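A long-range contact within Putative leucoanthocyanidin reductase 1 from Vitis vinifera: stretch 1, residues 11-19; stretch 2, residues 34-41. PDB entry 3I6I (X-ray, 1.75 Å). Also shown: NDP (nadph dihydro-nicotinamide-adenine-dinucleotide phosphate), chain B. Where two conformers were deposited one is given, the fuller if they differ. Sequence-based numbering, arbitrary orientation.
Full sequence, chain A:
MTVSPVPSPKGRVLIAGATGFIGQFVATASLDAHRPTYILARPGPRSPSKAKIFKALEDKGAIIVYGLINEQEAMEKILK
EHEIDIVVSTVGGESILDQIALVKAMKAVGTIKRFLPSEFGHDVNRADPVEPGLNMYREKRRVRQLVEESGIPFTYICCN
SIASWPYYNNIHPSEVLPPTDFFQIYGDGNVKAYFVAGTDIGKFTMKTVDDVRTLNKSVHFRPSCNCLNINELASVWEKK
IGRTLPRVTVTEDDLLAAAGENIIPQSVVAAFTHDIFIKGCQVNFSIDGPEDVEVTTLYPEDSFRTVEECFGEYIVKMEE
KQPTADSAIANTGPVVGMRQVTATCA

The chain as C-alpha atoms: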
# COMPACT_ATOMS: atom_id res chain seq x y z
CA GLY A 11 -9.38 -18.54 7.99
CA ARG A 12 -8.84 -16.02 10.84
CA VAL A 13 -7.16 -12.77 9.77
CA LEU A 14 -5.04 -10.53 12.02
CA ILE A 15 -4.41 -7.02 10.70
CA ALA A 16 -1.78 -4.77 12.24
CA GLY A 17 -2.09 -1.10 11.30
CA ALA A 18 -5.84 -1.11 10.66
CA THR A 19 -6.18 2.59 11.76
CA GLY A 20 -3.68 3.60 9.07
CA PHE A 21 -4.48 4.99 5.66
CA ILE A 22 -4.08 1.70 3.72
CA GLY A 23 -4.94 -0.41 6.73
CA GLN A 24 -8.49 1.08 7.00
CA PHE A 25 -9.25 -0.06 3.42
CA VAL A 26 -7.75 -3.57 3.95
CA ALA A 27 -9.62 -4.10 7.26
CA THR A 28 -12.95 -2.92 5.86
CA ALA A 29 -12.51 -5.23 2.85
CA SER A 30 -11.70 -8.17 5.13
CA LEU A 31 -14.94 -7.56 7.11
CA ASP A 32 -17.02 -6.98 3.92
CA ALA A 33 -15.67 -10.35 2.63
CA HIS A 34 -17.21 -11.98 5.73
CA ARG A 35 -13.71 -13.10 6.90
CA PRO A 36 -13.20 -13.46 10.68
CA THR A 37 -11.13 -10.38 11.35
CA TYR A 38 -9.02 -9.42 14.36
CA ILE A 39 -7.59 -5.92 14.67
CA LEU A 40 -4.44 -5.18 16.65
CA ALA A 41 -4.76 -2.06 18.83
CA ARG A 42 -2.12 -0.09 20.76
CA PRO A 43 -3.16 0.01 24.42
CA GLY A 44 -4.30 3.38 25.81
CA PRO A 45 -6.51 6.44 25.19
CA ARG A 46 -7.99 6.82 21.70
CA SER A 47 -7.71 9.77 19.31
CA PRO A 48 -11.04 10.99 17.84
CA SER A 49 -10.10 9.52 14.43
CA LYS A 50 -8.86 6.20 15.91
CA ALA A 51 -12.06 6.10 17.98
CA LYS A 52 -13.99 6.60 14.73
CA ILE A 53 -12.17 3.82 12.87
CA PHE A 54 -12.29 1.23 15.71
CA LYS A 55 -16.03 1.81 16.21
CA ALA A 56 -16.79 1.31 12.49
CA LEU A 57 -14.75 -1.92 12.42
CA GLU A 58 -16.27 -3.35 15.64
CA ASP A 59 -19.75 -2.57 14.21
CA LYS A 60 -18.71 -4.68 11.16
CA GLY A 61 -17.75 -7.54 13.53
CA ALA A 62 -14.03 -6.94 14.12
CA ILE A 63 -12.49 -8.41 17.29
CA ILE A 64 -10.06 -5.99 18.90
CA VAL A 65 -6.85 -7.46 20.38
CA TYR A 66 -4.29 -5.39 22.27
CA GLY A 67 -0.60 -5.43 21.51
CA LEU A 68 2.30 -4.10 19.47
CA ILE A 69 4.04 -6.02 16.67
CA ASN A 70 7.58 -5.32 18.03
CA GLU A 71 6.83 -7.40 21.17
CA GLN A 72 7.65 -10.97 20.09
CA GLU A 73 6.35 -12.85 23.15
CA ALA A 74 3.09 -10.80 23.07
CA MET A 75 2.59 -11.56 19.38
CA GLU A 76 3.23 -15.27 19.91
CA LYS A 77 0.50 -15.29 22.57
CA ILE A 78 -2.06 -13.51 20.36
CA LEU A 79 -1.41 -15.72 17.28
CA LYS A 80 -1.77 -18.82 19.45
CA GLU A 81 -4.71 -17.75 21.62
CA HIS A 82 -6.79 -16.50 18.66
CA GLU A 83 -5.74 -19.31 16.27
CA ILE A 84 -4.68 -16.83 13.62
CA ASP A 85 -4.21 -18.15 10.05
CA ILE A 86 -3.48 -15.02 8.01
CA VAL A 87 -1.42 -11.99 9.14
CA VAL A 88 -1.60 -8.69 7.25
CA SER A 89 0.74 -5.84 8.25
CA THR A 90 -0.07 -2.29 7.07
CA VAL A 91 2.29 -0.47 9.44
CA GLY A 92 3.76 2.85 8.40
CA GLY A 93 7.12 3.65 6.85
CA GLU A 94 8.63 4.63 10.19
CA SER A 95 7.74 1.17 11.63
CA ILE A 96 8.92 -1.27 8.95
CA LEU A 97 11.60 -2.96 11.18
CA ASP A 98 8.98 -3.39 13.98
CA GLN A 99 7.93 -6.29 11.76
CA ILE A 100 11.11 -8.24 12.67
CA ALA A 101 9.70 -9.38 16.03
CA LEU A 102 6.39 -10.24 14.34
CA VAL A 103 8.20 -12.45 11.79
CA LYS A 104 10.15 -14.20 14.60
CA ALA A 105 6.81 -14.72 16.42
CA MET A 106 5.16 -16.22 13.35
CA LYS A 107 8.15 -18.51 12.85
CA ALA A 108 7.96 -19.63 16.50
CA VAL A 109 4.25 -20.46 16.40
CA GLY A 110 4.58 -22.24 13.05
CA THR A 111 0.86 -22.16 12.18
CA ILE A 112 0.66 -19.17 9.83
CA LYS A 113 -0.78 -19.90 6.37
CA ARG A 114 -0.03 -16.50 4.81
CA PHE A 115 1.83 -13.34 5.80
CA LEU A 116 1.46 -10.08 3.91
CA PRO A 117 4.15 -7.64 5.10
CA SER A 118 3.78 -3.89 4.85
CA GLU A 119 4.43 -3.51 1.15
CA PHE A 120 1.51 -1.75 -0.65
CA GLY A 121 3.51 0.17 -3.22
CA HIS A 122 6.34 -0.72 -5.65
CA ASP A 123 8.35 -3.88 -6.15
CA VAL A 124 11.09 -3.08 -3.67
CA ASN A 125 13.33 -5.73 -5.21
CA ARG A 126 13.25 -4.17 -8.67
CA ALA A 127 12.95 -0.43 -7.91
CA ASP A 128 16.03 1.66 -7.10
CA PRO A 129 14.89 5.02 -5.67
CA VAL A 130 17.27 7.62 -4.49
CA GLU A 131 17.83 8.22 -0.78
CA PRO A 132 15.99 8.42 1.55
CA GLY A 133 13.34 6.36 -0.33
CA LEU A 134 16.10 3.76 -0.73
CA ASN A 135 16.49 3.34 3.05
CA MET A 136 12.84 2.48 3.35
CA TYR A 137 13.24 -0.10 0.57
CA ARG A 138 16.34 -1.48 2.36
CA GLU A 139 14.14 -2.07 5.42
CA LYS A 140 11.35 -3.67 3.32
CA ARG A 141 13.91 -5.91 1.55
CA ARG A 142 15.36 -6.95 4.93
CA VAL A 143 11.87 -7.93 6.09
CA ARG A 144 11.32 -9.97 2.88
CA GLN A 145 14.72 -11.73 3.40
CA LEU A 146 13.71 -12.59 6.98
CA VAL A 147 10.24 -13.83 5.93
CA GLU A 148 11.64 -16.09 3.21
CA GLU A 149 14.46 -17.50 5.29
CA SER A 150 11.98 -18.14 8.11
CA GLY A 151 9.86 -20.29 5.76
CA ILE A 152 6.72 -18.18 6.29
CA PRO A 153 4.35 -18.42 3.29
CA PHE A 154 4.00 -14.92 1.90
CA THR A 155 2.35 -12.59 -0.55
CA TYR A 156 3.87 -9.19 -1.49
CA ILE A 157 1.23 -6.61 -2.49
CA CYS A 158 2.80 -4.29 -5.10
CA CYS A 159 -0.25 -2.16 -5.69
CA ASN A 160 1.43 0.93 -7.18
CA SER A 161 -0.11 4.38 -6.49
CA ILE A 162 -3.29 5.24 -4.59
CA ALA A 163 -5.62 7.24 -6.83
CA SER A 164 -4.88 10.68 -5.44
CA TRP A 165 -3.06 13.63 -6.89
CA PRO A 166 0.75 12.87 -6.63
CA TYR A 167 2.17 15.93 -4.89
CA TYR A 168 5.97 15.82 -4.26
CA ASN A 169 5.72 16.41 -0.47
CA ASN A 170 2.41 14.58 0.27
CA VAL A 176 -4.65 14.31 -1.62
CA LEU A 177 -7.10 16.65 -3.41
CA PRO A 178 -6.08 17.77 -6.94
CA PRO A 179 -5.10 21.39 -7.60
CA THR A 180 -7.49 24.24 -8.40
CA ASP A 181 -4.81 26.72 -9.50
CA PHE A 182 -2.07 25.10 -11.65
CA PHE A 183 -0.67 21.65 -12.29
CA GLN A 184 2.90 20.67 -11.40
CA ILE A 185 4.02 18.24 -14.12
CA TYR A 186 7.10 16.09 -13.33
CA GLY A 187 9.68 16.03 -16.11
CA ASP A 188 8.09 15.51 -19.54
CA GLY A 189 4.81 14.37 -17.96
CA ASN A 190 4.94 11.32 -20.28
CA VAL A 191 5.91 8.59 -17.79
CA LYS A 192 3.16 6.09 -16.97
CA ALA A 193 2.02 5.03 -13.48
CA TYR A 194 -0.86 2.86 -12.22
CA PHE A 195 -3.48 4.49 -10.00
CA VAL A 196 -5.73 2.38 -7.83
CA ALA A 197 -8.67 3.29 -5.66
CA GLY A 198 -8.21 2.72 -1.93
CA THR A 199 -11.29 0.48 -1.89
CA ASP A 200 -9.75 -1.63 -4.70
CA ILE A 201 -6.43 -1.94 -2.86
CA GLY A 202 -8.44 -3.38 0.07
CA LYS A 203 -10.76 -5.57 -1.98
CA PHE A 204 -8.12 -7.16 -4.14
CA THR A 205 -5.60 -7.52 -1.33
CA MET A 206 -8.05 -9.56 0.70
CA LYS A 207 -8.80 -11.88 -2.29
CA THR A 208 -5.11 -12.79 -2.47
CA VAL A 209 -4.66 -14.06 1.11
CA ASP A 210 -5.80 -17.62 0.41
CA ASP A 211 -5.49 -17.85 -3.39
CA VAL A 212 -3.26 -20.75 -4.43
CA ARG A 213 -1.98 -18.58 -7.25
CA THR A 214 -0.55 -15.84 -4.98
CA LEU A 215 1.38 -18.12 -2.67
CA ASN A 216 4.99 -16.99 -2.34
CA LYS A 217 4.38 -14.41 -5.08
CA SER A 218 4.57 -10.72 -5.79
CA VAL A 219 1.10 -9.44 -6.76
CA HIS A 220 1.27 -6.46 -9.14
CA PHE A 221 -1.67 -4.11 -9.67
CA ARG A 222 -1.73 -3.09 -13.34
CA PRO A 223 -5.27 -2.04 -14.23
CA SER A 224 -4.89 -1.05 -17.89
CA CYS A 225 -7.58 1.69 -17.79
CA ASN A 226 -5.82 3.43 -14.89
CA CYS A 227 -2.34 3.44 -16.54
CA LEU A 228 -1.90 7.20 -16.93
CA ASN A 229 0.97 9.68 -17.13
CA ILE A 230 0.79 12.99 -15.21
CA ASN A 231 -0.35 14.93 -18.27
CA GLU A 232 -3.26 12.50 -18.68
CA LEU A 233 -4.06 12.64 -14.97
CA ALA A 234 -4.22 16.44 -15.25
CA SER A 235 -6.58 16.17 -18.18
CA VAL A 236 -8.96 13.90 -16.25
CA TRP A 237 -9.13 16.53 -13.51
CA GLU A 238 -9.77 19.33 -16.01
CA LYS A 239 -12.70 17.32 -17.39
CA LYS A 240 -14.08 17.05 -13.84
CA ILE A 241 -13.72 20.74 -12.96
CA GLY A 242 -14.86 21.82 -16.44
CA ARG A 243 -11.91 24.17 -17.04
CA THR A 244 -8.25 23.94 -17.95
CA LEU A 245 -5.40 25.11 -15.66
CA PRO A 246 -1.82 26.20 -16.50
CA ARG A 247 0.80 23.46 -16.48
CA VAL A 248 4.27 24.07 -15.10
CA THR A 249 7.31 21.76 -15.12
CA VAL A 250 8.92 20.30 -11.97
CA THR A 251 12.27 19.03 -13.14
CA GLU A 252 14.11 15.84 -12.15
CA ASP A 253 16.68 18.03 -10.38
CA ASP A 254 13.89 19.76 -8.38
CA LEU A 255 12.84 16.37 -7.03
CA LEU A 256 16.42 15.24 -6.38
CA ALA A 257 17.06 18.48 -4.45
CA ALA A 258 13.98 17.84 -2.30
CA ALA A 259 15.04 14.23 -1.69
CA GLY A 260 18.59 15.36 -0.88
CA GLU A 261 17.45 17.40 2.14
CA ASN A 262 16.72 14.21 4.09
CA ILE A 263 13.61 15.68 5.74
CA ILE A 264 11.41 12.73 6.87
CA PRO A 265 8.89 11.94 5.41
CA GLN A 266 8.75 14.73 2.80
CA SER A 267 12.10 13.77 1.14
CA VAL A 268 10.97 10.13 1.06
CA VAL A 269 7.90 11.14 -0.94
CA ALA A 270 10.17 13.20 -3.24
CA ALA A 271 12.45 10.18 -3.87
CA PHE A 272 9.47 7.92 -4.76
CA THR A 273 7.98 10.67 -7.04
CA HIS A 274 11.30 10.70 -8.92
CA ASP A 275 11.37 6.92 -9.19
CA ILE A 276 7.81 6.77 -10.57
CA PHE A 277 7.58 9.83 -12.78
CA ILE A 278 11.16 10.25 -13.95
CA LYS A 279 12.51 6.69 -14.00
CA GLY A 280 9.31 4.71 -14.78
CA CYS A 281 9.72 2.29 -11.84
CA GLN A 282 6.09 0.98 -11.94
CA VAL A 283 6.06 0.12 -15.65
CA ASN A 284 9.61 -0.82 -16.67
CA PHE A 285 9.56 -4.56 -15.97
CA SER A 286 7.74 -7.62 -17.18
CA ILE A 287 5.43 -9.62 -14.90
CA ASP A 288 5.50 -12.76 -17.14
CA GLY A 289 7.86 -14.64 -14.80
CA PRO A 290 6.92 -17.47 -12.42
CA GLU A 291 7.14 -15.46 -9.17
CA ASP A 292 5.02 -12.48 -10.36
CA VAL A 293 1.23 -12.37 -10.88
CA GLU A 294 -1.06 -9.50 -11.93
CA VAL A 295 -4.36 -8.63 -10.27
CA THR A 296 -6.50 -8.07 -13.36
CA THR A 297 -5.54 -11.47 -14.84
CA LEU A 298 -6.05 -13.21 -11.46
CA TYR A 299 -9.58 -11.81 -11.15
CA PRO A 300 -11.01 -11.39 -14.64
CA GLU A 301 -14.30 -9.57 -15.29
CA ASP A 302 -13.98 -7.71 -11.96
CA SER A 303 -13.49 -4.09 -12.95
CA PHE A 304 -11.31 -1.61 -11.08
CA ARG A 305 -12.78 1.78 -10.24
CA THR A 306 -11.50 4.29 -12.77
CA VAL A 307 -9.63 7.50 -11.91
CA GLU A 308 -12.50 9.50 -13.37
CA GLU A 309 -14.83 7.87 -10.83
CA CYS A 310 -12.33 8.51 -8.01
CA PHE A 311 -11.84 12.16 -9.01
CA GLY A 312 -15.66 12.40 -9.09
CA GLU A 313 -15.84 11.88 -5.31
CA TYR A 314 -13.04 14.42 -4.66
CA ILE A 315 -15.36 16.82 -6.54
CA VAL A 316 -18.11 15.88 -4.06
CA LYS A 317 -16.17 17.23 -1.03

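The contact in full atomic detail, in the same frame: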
# COMPACT_ATOMS: atom_id res chain seq x y z
N GLY A 11 -10.75 -19.15 7.88
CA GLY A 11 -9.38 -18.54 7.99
C GLY A 11 -9.36 -17.21 8.74
O GLY A 11 -9.73 -16.17 8.20
N ARG A 12 -8.88 -17.23 9.98
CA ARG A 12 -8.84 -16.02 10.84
C ARG A 12 -7.71 -15.06 10.48
O ARG A 12 -6.53 -15.43 10.37
CB ARG A 12 -8.74 -16.43 12.31
CG ARG A 12 -9.92 -17.18 12.79
CD ARG A 12 -9.76 -17.53 14.25
NE ARG A 12 -10.90 -18.27 14.74
CZ ARG A 12 -11.11 -18.56 16.01
NH1 ARG A 12 -10.24 -18.18 16.94
NH2 ARG A 12 -12.19 -19.23 16.36
N VAL A 13 -8.08 -13.80 10.25
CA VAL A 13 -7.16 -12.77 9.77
C VAL A 13 -6.83 -11.82 10.90
O VAL A 13 -7.75 -11.36 11.59
CB VAL A 13 -7.78 -11.92 8.63
CG1 VAL A 13 -6.75 -10.87 8.13
CG2 VAL A 13 -8.28 -12.79 7.49
N LEU A 14 -5.53 -11.58 11.11
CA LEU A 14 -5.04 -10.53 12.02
C LEU A 14 -4.44 -9.42 11.18
O LEU A 14 -3.50 -9.65 10.39
CB LEU A 14 -3.96 -11.07 12.97
CG LEU A 14 -3.34 -10.07 13.94
CD1 LEU A 14 -4.36 -9.49 14.99
CD2 LEU A 14 -2.12 -10.66 14.65
N ILE A 15 -4.94 -8.21 11.38
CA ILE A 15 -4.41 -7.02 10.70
C ILE A 15 -3.75 -6.10 11.72
O ILE A 15 -4.38 -5.70 12.71
CB ILE A 15 -5.54 -6.27 9.96
CG1 ILE A 15 -6.25 -7.24 9.00
CG2 ILE A 15 -5.02 -5.00 9.25
CD1 ILE A 15 -7.24 -6.64 8.13
N ALA A 16 -2.50 -5.76 11.46
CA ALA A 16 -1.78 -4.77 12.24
C ALA A 16 -1.72 -3.51 11.41
O ALA A 16 -1.37 -3.55 10.24
CB ALA A 16 -0.37 -5.25 12.56
N GLY A 17 -2.07 -2.39 12.02
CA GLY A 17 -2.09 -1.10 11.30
C GLY A 17 -3.43 -0.77 10.66
O GLY A 17 -3.51 0.04 9.72
N ALA A 18 -4.49 -1.36 11.19
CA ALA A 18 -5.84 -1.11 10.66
C ALA A 18 -6.36 0.35 10.77
O ALA A 18 -7.31 0.71 10.07
CB ALA A 18 -6.83 -2.08 11.28
N THR A 19 -5.77 1.18 11.64
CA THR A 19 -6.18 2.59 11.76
C THR A 19 -5.41 3.52 10.82
O THR A 19 -5.70 4.72 10.76
CB THR A 19 -6.05 3.14 13.20
OG1 THR A 19 -4.67 3.23 13.57
CG2 THR A 19 -6.77 2.26 14.16
N HIS A 34 -16.70 -11.05 4.73
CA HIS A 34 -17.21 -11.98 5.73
C HIS A 34 -16.10 -12.88 6.32
O HIS A 34 -16.36 -13.99 6.78
CB HIS A 34 -18.38 -12.82 5.15
CG HIS A 34 -19.13 -12.14 4.04
ND1 HIS A 34 -19.87 -10.99 4.23
CD2 HIS A 34 -19.26 -12.45 2.73
CE1 HIS A 34 -20.43 -10.63 3.08
NE2 HIS A 34 -20.07 -11.50 2.16
N ARG A 35 -14.86 -12.39 6.31
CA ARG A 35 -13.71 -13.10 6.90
C ARG A 35 -13.61 -12.79 8.41
O ARG A 35 -13.75 -11.62 8.80
CB ARG A 35 -12.42 -12.66 6.24
CG ARG A 35 -12.24 -13.05 4.76
CD ARG A 35 -10.85 -12.59 4.26
NE ARG A 35 -10.58 -12.87 2.84
CZ ARG A 35 -10.18 -14.05 2.35
NH1 ARG A 35 -10.05 -15.12 3.16
NH2 ARG A 35 -9.92 -14.18 1.06
N PRO A 36 -13.36 -13.81 9.26
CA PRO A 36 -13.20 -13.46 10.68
C PRO A 36 -11.96 -12.59 10.84
O PRO A 36 -10.86 -12.99 10.40
CB PRO A 36 -12.99 -14.82 11.37
CG PRO A 36 -13.34 -15.85 10.35
CD PRO A 36 -13.19 -15.25 9.00
N THR A 37 -12.14 -11.40 11.41
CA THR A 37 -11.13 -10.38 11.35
C THR A 37 -10.80 -9.82 12.71
O THR A 37 -11.68 -9.35 13.42
CB THR A 37 -11.55 -9.22 10.41
OG1 THR A 37 -11.80 -9.75 9.10
CG2 THR A 37 -10.44 -8.16 10.31
N TYR A 38 -9.51 -9.87 13.07
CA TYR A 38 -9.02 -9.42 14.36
C TYR A 38 -8.13 -8.23 14.10
O TYR A 38 -7.32 -8.26 13.17
CB TYR A 38 -8.19 -10.51 15.06
CG TYR A 38 -8.99 -11.73 15.50
CD1 TYR A 38 -9.27 -11.96 16.84
CD2 TYR A 38 -9.48 -12.62 14.55
CE1 TYR A 38 -10.00 -13.06 17.23
CE2 TYR A 38 -10.22 -13.70 14.91
CZ TYR A 38 -10.48 -13.93 16.25
OH TYR A 38 -11.22 -15.04 16.57
N ILE A 39 -8.27 -7.19 14.90
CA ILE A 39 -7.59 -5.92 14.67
C ILE A 39 -6.69 -5.63 15.85
O ILE A 39 -7.18 -5.54 16.99
CB ILE A 39 -8.64 -4.79 14.52
CG1 ILE A 39 -9.51 -5.03 13.26
CG2 ILE A 39 -7.99 -3.41 14.53
CD1 ILE A 39 -8.76 -5.15 12.00
N LEU A 40 -5.39 -5.47 15.60
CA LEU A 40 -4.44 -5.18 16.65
C LEU A 40 -4.51 -3.72 17.03
O LEU A 40 -4.48 -2.87 16.15
CB LEU A 40 -3.02 -5.55 16.20
CG LEU A 40 -1.88 -5.63 17.23
CD1 LEU A 40 -2.22 -6.66 18.34
CD2 LEU A 40 -0.60 -6.05 16.49
N ALA A 41 -4.65 -3.42 18.33
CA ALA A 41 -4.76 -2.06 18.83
C ALA A 41 -3.66 -1.78 19.86
O ALA A 41 -3.39 -2.62 20.73
CB ALA A 41 -6.14 -1.85 19.51
PA NDP B . -0.08 4.72 8.67
O1A NDP B . 0.96 5.52 9.41
O2A NDP B . -1.37 5.52 8.05
O5B NDP B . -0.72 3.51 9.51
C5B NDP B . 0.11 2.65 10.23
C4B NDP B . -0.67 1.75 11.10
O4B NDP B . 0.38 0.91 11.72
C3B NDP B . -1.37 2.50 12.26
O3B NDP B . -2.63 1.88 12.63
C2B NDP B . -0.37 2.37 13.41
O2B NDP B . -1.06 2.43 14.66
C1B NDP B . 0.11 0.94 13.17
N9A NDP B . 1.36 0.57 13.84
C8A NDP B . 2.54 1.15 13.65
N7A NDP B . 3.46 0.52 14.40
C5A NDP B . 2.85 -0.48 15.04
C6A NDP B . 3.30 -1.45 15.94
N6A NDP B . 4.58 -1.51 16.30
N1A NDP B . 2.40 -2.34 16.43
C2A NDP B . 1.13 -2.30 16.05
N3A NDP B . 0.67 -1.39 15.18
C4A NDP B . 1.52 -0.47 14.68
O3 NDP B . 0.66 4.01 7.44
PN NDP B . 0.30 4.02 5.84
O1N NDP B . -1.05 3.57 5.43
O2N NDP B . 0.80 5.43 5.37
O5D NDP B . 1.49 3.00 5.34
C5D NDP B . 1.27 1.59 5.32
C4D NDP B . 2.12 0.97 4.25
O4D NDP B . 1.51 1.44 3.02
C3D NDP B . 3.56 1.41 4.23
O3D NDP B . 4.36 0.31 3.78
C2D NDP B . 3.57 2.48 3.16
O2D NDP B . 4.83 2.46 2.54
C1D NDP B . 2.52 1.98 2.17
N1N NDP B . 1.73 3.06 1.46
C2N NDP B . 1.45 2.97 0.07
C3N NDP B . 1.09 4.06 -0.61
C7N NDP B . 0.76 3.94 -2.11
O7N NDP B . 0.78 2.85 -2.68
N7N NDP B . 0.38 5.06 -2.71
C4N NDP B . 1.00 5.41 0.12
C5N NDP B . 0.77 5.21 1.61
C6N NDP B . 1.06 4.06 2.20
P2B NDP B . -0.78 3.75 15.66
O1X NDP B . -1.35 4.97 15.04
O2X NDP B . -1.41 3.29 17.05
O3X NDP B . 0.79 3.84 15.84
O HOH W 1 -10.71 -15.88 5.85
O HOH W 2 -4.56 -2.94 13.52
O HOH W 3 -1.85 -2.22 14.87

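Two parallel strands, one ending at Ala 16 and the other running from Thr 37 to Ala 41, lie side by side and bury 649 Å² between the two stretches. Their N-to-C directions differ by 25°. The backbones supply a ladder of four hydrogen bonds. Val 13 N donates to Pro 36 O at 2.9 Å, and Tyr 38 N donates to Val 13 O at 2.7 Å. Ile 15 N then donates to Tyr 38 O at 3.0 Å, and Leu 40 N donates to Ile 15 O at 3.1 Å. Val 13 and Ile 15 thus use both their N and O atoms here, as is usual for alternate residues in a parallel pair. Proline has no amide hydrogen to give, but Pro 36 needs only its carbonyl for the first rung.

Tyr 38 has the most surface covered, 96 Å². Its side chain lies on the same face of the sheet as that of Leu 14, its partner in register. Leu 14 CD1 packs 4.0 Å from Tyr 38 CB, and Leu 14 CA makes a CA-H...O contact of 3.4 Å with Tyr 38 O. The phenol extends back toward Arg 12. There Arg 12 NH1 is 3.3 Å from Tyr 38 OH, but the angle is poor and this is not a hydrogen bond. The hydroxyl instead sits over one face of the guanidinium. The Arg 12 side chain is extended through chi2 and chi3, and its CG lies 4.1 Å from Pro 36 CB. A long side chain suits this more open end of the contact, since its methylenes can cover apolar atoms while its NH1 is hydrogen-bonded elsewhere in the structure.

Val 13 comes next, with 73 Å² covered. It points to the other face, with Thr 37 and Ile 39. It is buried, and its CG2 lies 4.1 Å from Arg 35 CD, so a branched apolar residue meets the aliphatic part of an arginine. Ile 15 continues this face: Ile 15 CB is 4.0 Å from Ile 39 CD1. The same methyl, Ile 39 CD1, is 3.7 Å from Ala 18 CB, which points toward stretch 2. Thr 37 turns its hydroxyl to its own stretch, with Thr 37 OG1 donating to Arg 35 O at 2.7 Å.

Leu 40 has 68 Å² covered and points toward stretch 1. Leu 40 CD2 is 4.0 Å from Ala 16 CB, and Leu 40 CB is 4.3 Å from Leu 14 CD1. These contacts are apolar and buried.

Water joins the stretches at both ends. Water 1 donates to Gly 11 O at 2.6 Å and accepts from Arg 35 NH1 at 2.9 Å. Water 3 accepts from Gly 17 N at 2.9 Å and lies 3.0 Å from Leu 40 O. Gly 17 has a positive phi, and a CB there would clash with NDP O4B at 2.9 Å. Beyond it, Thr 19 OG1 and NDP O3B share a hydrogen bond of 2.6 Å.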